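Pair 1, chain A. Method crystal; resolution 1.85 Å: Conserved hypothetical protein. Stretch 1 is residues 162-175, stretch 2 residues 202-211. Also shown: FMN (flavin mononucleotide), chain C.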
# COMPACT_ATOMS: atom_id res chain seq x y z
N ALA A 162 0.99 7.47 4.28
CA ALA A 162 1.40 8.80 4.74
C ALA A 162 2.85 8.84 5.16
O ALA A 162 3.56 9.86 4.92
CB ALA A 162 0.54 9.26 5.87
N VAL A 163 3.32 7.74 5.73
CA VAL A 163 4.75 7.60 6.09
C VAL A 163 5.61 7.64 4.83
O VAL A 163 6.61 8.36 4.81
CB VAL A 163 5.05 6.29 6.86
CG1 VAL A 163 6.61 6.07 7.01
CG2 VAL A 163 4.38 6.34 8.25
N LEU A 164 5.20 6.93 3.77
CA LEU A 164 5.90 6.93 2.50
C LEU A 164 6.01 8.36 1.93
O LEU A 164 7.09 8.80 1.49
CB LEU A 164 5.12 6.06 1.51
CG LEU A 164 5.88 5.11 0.62
CD1 LEU A 164 6.74 4.20 1.54
CD2 LEU A 164 4.84 4.25 -0.21
N GLU A 165 4.88 9.07 1.89
CA GLU A 165 4.87 10.43 1.40
C GLU A 165 5.74 11.32 2.26
O GLU A 165 6.56 12.10 1.72
CB GLU A 165 3.43 10.99 1.32
CG GLU A 165 2.55 10.26 0.30
CD GLU A 165 3.11 10.28 -1.12
OE1 GLU A 165 3.53 11.36 -1.58
OE2 GLU A 165 3.18 9.22 -1.78
N ALA A 166 5.61 11.20 3.58
CA ALA A 166 6.39 12.05 4.51
C ALA A 166 7.88 11.87 4.30
O ALA A 166 8.66 12.84 4.43
CB ALA A 166 6.01 11.76 5.97
N THR A 167 8.32 10.64 4.02
CA THR A 167 9.74 10.37 3.76
C THR A 167 10.19 11.09 2.47
O THR A 167 11.25 11.71 2.44
CB THR A 167 10.09 8.86 3.69
OG1 THR A 167 9.45 8.25 2.55
CG2 THR A 167 9.60 8.15 4.93
N VAL A 168 9.34 11.10 1.44
CA VAL A 168 9.67 11.84 0.21
C VAL A 168 9.83 13.33 0.54
O VAL A 168 10.88 13.96 0.26
CB VAL A 168 8.64 11.57 -0.92
CG1 VAL A 168 9.03 12.29 -2.24
CG2 VAL A 168 8.57 10.09 -1.18
N HIS A 169 8.82 13.90 1.18
CA HIS A 169 8.87 15.33 1.51
C HIS A 169 10.01 15.71 2.47
O HIS A 169 10.63 16.77 2.31
CB HIS A 169 7.51 15.83 1.97
CG HIS A 169 6.46 15.68 0.92
ND1 HIS A 169 6.65 16.10 -0.39
CD2 HIS A 169 5.22 15.12 0.95
CE1 HIS A 169 5.57 15.83 -1.10
NE2 HIS A 169 4.69 15.22 -0.31
N ALA A 170 10.29 14.86 3.44
CA ALA A 170 11.43 15.08 4.30
C ALA A 170 12.75 15.15 3.53
O ALA A 170 13.60 15.97 3.87
CB ALA A 170 11.49 14.02 5.44
N THR A 171 12.95 14.29 2.53
CA THR A 171 14.18 14.37 1.73
C THR A 171 14.24 15.67 0.92
O THR A 171 15.32 16.24 0.69
CB THR A 171 14.42 13.14 0.79
OG1 THR A 171 13.46 13.12 -0.26
CG2 THR A 171 14.39 11.81 1.55
N ARG A 172 13.07 16.12 0.48
CA ARG A 172 12.96 17.38 -0.25
C ARG A 172 13.19 18.59 0.64
O ARG A 172 13.79 19.57 0.18
CB ARG A 172 11.63 17.46 -0.96
CG ARG A 172 11.68 16.62 -2.20
CD ARG A 172 10.33 16.52 -2.80
NE ARG A 172 10.37 15.65 -3.96
CZ ARG A 172 9.29 15.21 -4.57
NH1 ARG A 172 8.08 15.55 -4.14
NH2 ARG A 172 9.43 14.42 -5.62
N TYR A 173 12.75 18.50 1.89
CA TYR A 173 13.05 19.52 2.87
C TYR A 173 14.54 19.66 3.14
O TYR A 173 15.04 20.76 3.40
CB TYR A 173 12.32 19.28 4.19
CG TYR A 173 12.68 20.35 5.18
CD1 TYR A 173 12.15 21.64 5.05
CD2 TYR A 173 13.58 20.10 6.21
CE1 TYR A 173 12.51 22.65 5.94
CE2 TYR A 173 13.95 21.10 7.11
CZ TYR A 173 13.41 22.36 6.96
OH TYR A 173 13.76 23.35 7.85
N GLN A 174 15.24 18.53 3.11
CA GLN A 174 16.69 18.52 3.21
C GLN A 174 17.32 19.11 1.95
O GLN A 174 18.39 19.74 2.04
CB GLN A 174 17.22 17.10 3.45
CG GLN A 174 16.88 16.50 4.81
CD GLN A 174 17.38 15.06 4.96
OE1 GLN A 174 17.93 14.69 6.00
NE2 GLN A 174 17.23 14.26 3.90
N LEU A 175 16.66 18.93 0.80
CA LEU A 175 17.16 19.45 -0.49
C LEU A 175 17.33 20.97 -0.37
O LEU A 175 18.37 21.47 -0.79
CB LEU A 175 16.37 18.94 -1.70
CG LEU A 175 16.99 19.10 -3.10
CD1 LEU A 175 18.46 18.65 -3.14
CD2 LEU A 175 16.14 18.32 -4.11
N LYS A 202 5.77 5.09 15.20
CA LYS A 202 7.23 5.02 15.43
C LYS A 202 8.03 5.54 14.23
O LYS A 202 9.02 6.27 14.39
CB LYS A 202 7.68 3.58 15.74
CG LYS A 202 7.36 3.07 17.14
CD LYS A 202 8.26 1.86 17.51
CE LYS A 202 7.43 0.73 18.18
NZ LYS A 202 6.47 1.31 19.18
N ALA A 203 7.59 5.19 13.01
CA ALA A 203 8.23 5.67 11.78
C ALA A 203 8.21 7.18 11.65
O ALA A 203 9.22 7.80 11.34
CB ALA A 203 7.60 5.01 10.54
N MET A 204 7.06 7.80 11.93
CA MET A 204 6.96 9.25 11.91
C MET A 204 7.90 9.89 12.90
O MET A 204 8.54 10.89 12.58
CB MET A 204 5.52 9.70 12.19
CG MET A 204 4.59 9.58 11.00
SD MET A 204 5.14 10.35 9.45
CE MET A 204 5.39 11.98 9.87
N LYS A 205 8.00 9.33 14.10
CA LYS A 205 8.93 9.84 15.11
C LYS A 205 10.37 9.82 14.57
O LYS A 205 11.14 10.77 14.78
CB LYS A 205 8.83 9.01 16.39
CG LYS A 205 8.73 9.85 17.70
CD LYS A 205 8.44 8.94 18.92
CE LYS A 205 7.42 9.57 19.90
NZ LYS A 205 7.97 10.14 21.19
N LEU A 206 10.73 8.76 13.85
CA LEU A 206 12.05 8.69 13.25
C LEU A 206 12.30 9.76 12.19
O LEU A 206 13.45 10.25 12.06
CB LEU A 206 12.35 7.29 12.70
CG LEU A 206 12.46 6.13 13.71
CD1 LEU A 206 12.84 4.88 12.93
CD2 LEU A 206 13.50 6.38 14.82
N ILE A 207 11.28 10.11 11.42
CA ILE A 207 11.39 11.19 10.43
C ILE A 207 11.70 12.54 11.10
O ILE A 207 12.59 13.29 10.64
CB ILE A 207 10.13 11.31 9.49
CG1 ILE A 207 10.07 10.11 8.54
CG2 ILE A 207 10.22 12.56 8.64
CD1 ILE A 207 8.72 9.86 7.83
N TYR A 208 10.96 12.82 12.17
CA TYR A 208 11.13 14.02 12.99
C TYR A 208 12.53 14.12 13.59
O TYR A 208 13.22 15.13 13.39
CB TYR A 208 10.04 14.06 14.07
CG TYR A 208 8.74 14.63 13.57
CD1 TYR A 208 8.03 14.03 12.54
CD2 TYR A 208 8.21 15.78 14.15
CE1 TYR A 208 6.83 14.56 12.09
CE2 TYR A 208 7.00 16.32 13.70
CZ TYR A 208 6.32 15.70 12.66
OH TYR A 208 5.13 16.24 12.21
N GLU A 209 12.96 13.06 14.29
CA GLU A 209 14.34 12.93 14.79
C GLU A 209 15.39 13.15 13.70
O GLU A 209 16.39 13.83 13.94
CB GLU A 209 14.58 11.58 15.46
CG GLU A 209 13.76 11.32 16.71
CD GLU A 209 13.90 9.88 17.22
OE1 GLU A 209 14.84 9.15 16.81
OE2 GLU A 209 13.04 9.47 18.03
N ALA A 210 15.18 12.59 12.51
CA ALA A 210 16.12 12.76 11.40
C ALA A 210 16.20 14.22 10.95
O ALA A 210 17.25 14.67 10.48
CB ALA A 210 15.74 11.87 10.22
N LEU A 211 15.10 14.95 11.09
CA LEU A 211 15.09 16.36 10.66
C LEU A 211 15.46 17.33 11.79
O LEU A 211 15.33 18.55 11.63
CB LEU A 211 13.74 16.74 10.06
CG LEU A 211 13.33 16.10 8.72
CD1 LEU A 211 11.95 16.61 8.30
CD2 LEU A 211 14.34 16.40 7.63
N1 FMN C . 16.14 7.89 -4.95
C2 FMN C . 16.51 7.56 -6.24
O2 FMN C . 17.63 7.89 -6.63
N3 FMN C . 15.62 6.92 -7.07
C4 FMN C . 14.36 6.57 -6.62
O4 FMN C . 13.64 5.82 -7.27
C4A FMN C . 13.98 6.89 -5.32
N5 FMN C . 12.72 6.57 -4.85
C5A FMN C . 12.35 6.87 -3.54
C6 FMN C . 11.08 6.51 -3.08
C7 FMN C . 10.70 6.81 -1.77
C7M FMN C . 9.30 6.47 -1.34
C8 FMN C . 11.61 7.49 -0.93
C8M FMN C . 11.33 7.69 0.51
C9 FMN C . 12.88 7.85 -1.39
C9A FMN C . 13.26 7.53 -2.71
N10 FMN C . 14.52 7.87 -3.19
C10 FMN C . 14.88 7.56 -4.49
C1' FMN C . 15.44 8.72 -2.36
C2' FMN C . 16.45 7.80 -1.69
O2' FMN C . 15.78 6.77 -1.02
C3' FMN C . 17.20 8.61 -0.65
O3' FMN C . 17.90 9.65 -1.32
C4' FMN C . 18.13 7.73 0.18
O4' FMN C . 18.54 8.53 1.26
C5' FMN C . 19.35 7.25 -0.63
O5' FMN C . 20.35 6.75 0.24
P FMN C . 21.72 6.03 -0.23
O1P FMN C . 22.77 7.16 -0.30
O2P FMN C . 21.52 5.47 -1.66
O3P FMN C . 22.12 5.03 0.85

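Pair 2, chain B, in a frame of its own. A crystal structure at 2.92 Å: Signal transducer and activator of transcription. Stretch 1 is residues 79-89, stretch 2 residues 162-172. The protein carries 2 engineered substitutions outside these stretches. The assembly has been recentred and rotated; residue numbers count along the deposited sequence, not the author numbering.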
# COMPACT_ATOMS: atom_id res chain seq x y z
N LEU B 79 7.84 6.04 -20.86
CA LEU B 79 8.90 5.04 -20.89
C LEU B 79 8.76 4.15 -22.12
O LEU B 79 9.75 3.89 -22.82
CB LEU B 79 8.87 4.20 -19.61
CG LEU B 79 9.34 4.87 -18.32
CD1 LEU B 79 9.27 3.88 -17.16
CD2 LEU B 79 10.75 5.42 -18.45
N VAL B 80 7.55 3.66 -22.39
CA VAL B 80 7.32 2.85 -23.59
C VAL B 80 7.88 3.55 -24.82
O VAL B 80 8.62 2.97 -25.62
CB VAL B 80 5.82 2.54 -23.74
CG1 VAL B 80 5.51 2.00 -25.15
CG2 VAL B 80 5.38 1.54 -22.69
N GLY B 81 7.52 4.83 -24.99
CA GLY B 81 8.03 5.57 -26.13
C GLY B 81 9.54 5.69 -26.12
O GLY B 81 10.19 5.56 -27.15
N ARG B 82 10.12 5.96 -24.94
CA ARG B 82 11.57 6.06 -24.85
C ARG B 82 12.23 4.74 -25.20
O ARG B 82 13.21 4.70 -25.95
CB ARG B 82 11.97 6.51 -23.44
CG ARG B 82 12.12 8.02 -23.30
CD ARG B 82 12.79 8.38 -21.98
NE ARG B 82 11.82 8.64 -20.92
CZ ARG B 82 12.13 8.71 -19.63
NH1 ARG B 82 13.38 8.53 -19.23
NH2 ARG B 82 11.18 8.96 -18.74
N LEU B 83 11.72 3.64 -24.65
CA LEU B 83 12.26 2.32 -24.97
C LEU B 83 12.18 2.06 -26.47
O LEU B 83 13.08 1.43 -27.05
CB LEU B 83 11.50 1.25 -24.19
CG LEU B 83 11.57 1.39 -22.66
CD1 LEU B 83 10.41 0.68 -22.00
CD2 LEU B 83 12.89 0.87 -22.13
N THR B 84 11.13 2.55 -27.13
CA THR B 84 11.03 2.42 -28.58
C THR B 84 12.17 3.14 -29.27
O THR B 84 12.86 2.57 -30.13
CB THR B 84 9.68 2.97 -29.07
OG1 THR B 84 8.61 2.20 -28.51
CG2 THR B 84 9.60 2.92 -30.59
N THR B 85 12.39 4.41 -28.91
CA THR B 85 13.50 5.16 -29.49
C THR B 85 14.82 4.42 -29.31
O THR B 85 15.63 4.34 -30.24
CB THR B 85 13.58 6.54 -28.84
OG1 THR B 85 12.37 7.26 -29.11
CG2 THR B 85 14.77 7.34 -29.37
N LEU B 86 15.05 3.87 -28.12
CA LEU B 86 16.28 3.12 -27.87
C LEU B 86 16.36 1.89 -28.76
O LEU B 86 17.37 1.66 -29.44
CB LEU B 86 16.36 2.74 -26.39
CG LEU B 86 17.59 1.94 -25.95
CD1 LEU B 86 18.87 2.74 -26.14
CD2 LEU B 86 17.44 1.51 -24.50
N VAL B 87 15.31 1.07 -28.77
CA VAL B 87 15.28 -0.11 -29.62
C VAL B 87 15.44 0.29 -31.08
O VAL B 87 16.29 -0.25 -31.80
CB VAL B 87 13.98 -0.91 -29.39
CG1 VAL B 87 13.84 -2.04 -30.42
CG2 VAL B 87 13.95 -1.47 -27.98
N ASP B 88 14.62 1.24 -31.54
CA ASP B 88 14.70 1.69 -32.92
C ASP B 88 16.08 2.24 -33.26
O ASP B 88 16.43 2.31 -34.45
CB ASP B 88 13.63 2.74 -33.20
CG ASP B 88 12.22 2.17 -33.14
OD1 ASP B 88 12.08 0.97 -32.84
OD2 ASP B 88 11.26 2.93 -33.40
N LEU B 89 16.87 2.62 -32.26
CA LEU B 89 18.22 3.11 -32.50
C LEU B 89 19.26 2.01 -32.34
O LEU B 89 20.30 2.05 -33.00
CB LEU B 89 18.52 4.27 -31.54
CG LEU B 89 19.81 5.07 -31.76
CD1 LEU B 89 19.60 6.52 -31.36
CD2 LEU B 89 20.95 4.48 -30.95
N ALA B 162 0.69 -4.11 -25.20
CA ALA B 162 0.91 -4.54 -26.58
C ALA B 162 2.20 -3.94 -27.13
O ALA B 162 3.01 -4.64 -27.75
CB ALA B 162 -0.28 -4.15 -27.44
N GLN B 163 2.40 -2.64 -26.92
CA GLN B 163 3.61 -1.98 -27.42
C GLN B 163 4.86 -2.61 -26.80
O GLN B 163 5.82 -2.92 -27.51
CB GLN B 163 3.55 -0.49 -27.11
CG GLN B 163 2.34 0.21 -27.70
CD GLN B 163 2.26 1.67 -27.32
OE1 GLN B 163 1.25 2.14 -26.80
NE2 GLN B 163 3.34 2.40 -27.57
N VAL B 164 4.86 -2.80 -25.48
CA VAL B 164 6.00 -3.41 -24.81
C VAL B 164 6.31 -4.76 -25.43
O VAL B 164 7.48 -5.15 -25.56
CB VAL B 164 5.73 -3.51 -23.30
CG1 VAL B 164 6.79 -4.39 -22.61
CG2 VAL B 164 5.70 -2.12 -22.67
N MET B 165 5.28 -5.51 -25.81
CA MET B 165 5.50 -6.84 -26.36
C MET B 165 6.05 -6.77 -27.78
O MET B 165 6.87 -7.60 -28.18
CB MET B 165 4.20 -7.65 -26.34
CG MET B 165 4.40 -9.14 -26.56
SD MET B 165 5.26 -9.92 -25.18
CE MET B 165 6.09 -11.27 -26.02
N GLU B 166 5.61 -5.78 -28.56
CA GLU B 166 6.15 -5.60 -29.90
C GLU B 166 7.62 -5.21 -29.84
O GLU B 166 8.42 -5.66 -30.68
CB GLU B 166 5.34 -4.54 -30.65
CG GLU B 166 3.88 -4.90 -30.83
CD GLU B 166 3.04 -3.73 -31.29
OE1 GLU B 166 3.44 -3.06 -32.27
OE2 GLU B 166 1.99 -3.47 -30.67
N LEU B 167 8.00 -4.39 -28.87
CA LEU B 167 9.41 -4.06 -28.69
C LEU B 167 10.21 -5.30 -28.32
O LEU B 167 11.32 -5.51 -28.83
CB LEU B 167 9.57 -2.98 -27.63
CG LEU B 167 9.51 -1.53 -28.12
CD1 LEU B 167 8.19 -1.23 -28.82
CD2 LEU B 167 9.73 -0.57 -26.96
N LEU B 168 9.68 -6.14 -27.43
CA LEU B 168 10.35 -7.38 -27.08
C LEU B 168 10.46 -8.30 -28.29
O LEU B 168 11.52 -8.87 -28.56
CB LEU B 168 9.61 -8.09 -25.94
CG LEU B 168 9.75 -7.49 -24.54
CD1 LEU B 168 8.79 -8.19 -23.59
CD2 LEU B 168 11.17 -7.62 -24.04
N GLN B 169 9.36 -8.45 -29.03
CA GLN B 169 9.37 -9.31 -30.21
C GLN B 169 10.47 -8.89 -31.18
O GLN B 169 11.15 -9.73 -31.77
CB GLN B 169 8.00 -9.28 -30.88
CG GLN B 169 7.77 -10.43 -31.85
CD GLN B 169 6.33 -10.48 -32.33
OE1 GLN B 169 6.02 -10.04 -33.44
NE2 GLN B 169 5.45 -11.03 -31.50
N ARG B 170 10.65 -7.58 -31.36
CA ARG B 170 11.78 -7.08 -32.15
C ARG B 170 13.10 -7.57 -31.57
O ARG B 170 13.93 -8.16 -32.27
CB ARG B 170 11.76 -5.55 -32.19
CG ARG B 170 10.74 -4.94 -33.13
CD ARG B 170 10.53 -3.47 -32.77
NE ARG B 170 9.80 -2.74 -33.81
CZ ARG B 170 10.27 -1.68 -34.47
NH1 ARG B 170 11.49 -1.20 -34.23
NH2 ARG B 170 9.52 -1.10 -35.39
N LEU B 171 13.31 -7.33 -30.27
CA LEU B 171 14.61 -7.60 -29.66
C LEU B 171 14.91 -9.09 -29.61
O LEU B 171 16.07 -9.50 -29.81
CB LEU B 171 14.65 -7.01 -28.25
CG LEU B 171 14.93 -5.51 -28.16
CD1 LEU B 171 14.60 -5.01 -26.76
CD2 LEU B 171 16.38 -5.21 -28.51
N LEU B 172 13.90 -9.92 -29.34
CA LEU B 172 14.14 -11.35 -29.16
C LEU B 172 14.34 -12.09 -30.48
O LEU B 172 14.85 -13.22 -30.46
CB LEU B 172 12.97 -11.97 -28.39
CG LEU B 172 12.80 -11.47 -26.95
CD1 LEU B 172 11.48 -11.95 -26.36
CD2 LEU B 172 13.96 -11.91 -26.08

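Where do the two contacts differ most sharply? At one edge of pair 2 a charged pair spans the helices: Asp B88 OD1 lies 2.6 Å from Arg B170 NH1, a salt bridge. Pair 1 has Thr A171 and Ala A210 at these positions and no polar link at all between its stretches. Thr A171 points away from the other helix, and its OG1 donates instead to Val A168 O at 2.8 Å, within its own helix. The CA-to-CB bond of Asp B88 points sideways, but the end of the side chain comes nearer and so meets the long arm of Arg B170.

What backbone do they share? In each pair two helices run in nearly the same direction, at 8° in pair 1 and 17° in pair 2, with their axes 10.2 Å apart at closest approach. Fourteen central residues superpose with an RMSD of 0.5 Å. The register agrees too: the CA of Val A163 is paired with that of Met A204 as the CA of Val B80 is with that of Val B164, and the CA of Thr A167 with that of Ile A207 as the CA of Thr B84 is with that of Leu B167. The buried areas are similar, 420 and 450 Å².

Which side chain fills the centre? Ile A207 and Leu B167 occupy the same place, their side-chain centres 0.5 Å apart after superposition. Ile A207 is a knob among Val A163, Ala A166, Thr A167 and Ala A170; its CD1 lies 3.5 Å from Thr A167 CG2 and 3.8 Å from Ala A166 CB. Leu B167 CD2 reaches 3.4 Å from Thr B84 OG1 and 3.8 Å from Leu B83 CB. The matched threonines thus present different atoms to Ile A207 and Leu B167: chi1 is p in Thr A167 and m in Thr B84. In the m rotamer OG1 also donates to Val B80 O at 3.0 Å, so the hydroxyl is satisfied by its own helix while it borders a methyl group.

How do the flanks accommodate different side chains? Beside the matched valines, Ala A203 brings its CB to 3.8 Å from Val A163 CG1, whereas the longer Gln B163 sends NE2 to 3.3 Å from Val B80 CG1. Met A204 curls its SD to 3.9 Å from Ala A166 CB and 4.3 Å from Val A163 CG2; the shorter Val B164 keeps the valine contact, its CG2 3.7 Å from Val B80 CG2, but does not reach Leu B83. Further along, small Ala A170 places CB 3.7 Å from Ile A207 CG2 and 3.9 Å from Leu A211 CD1. Its counterpart, the larger Val B87, uses CG2 to approach Leu B171 CD1 at 3.8 Å.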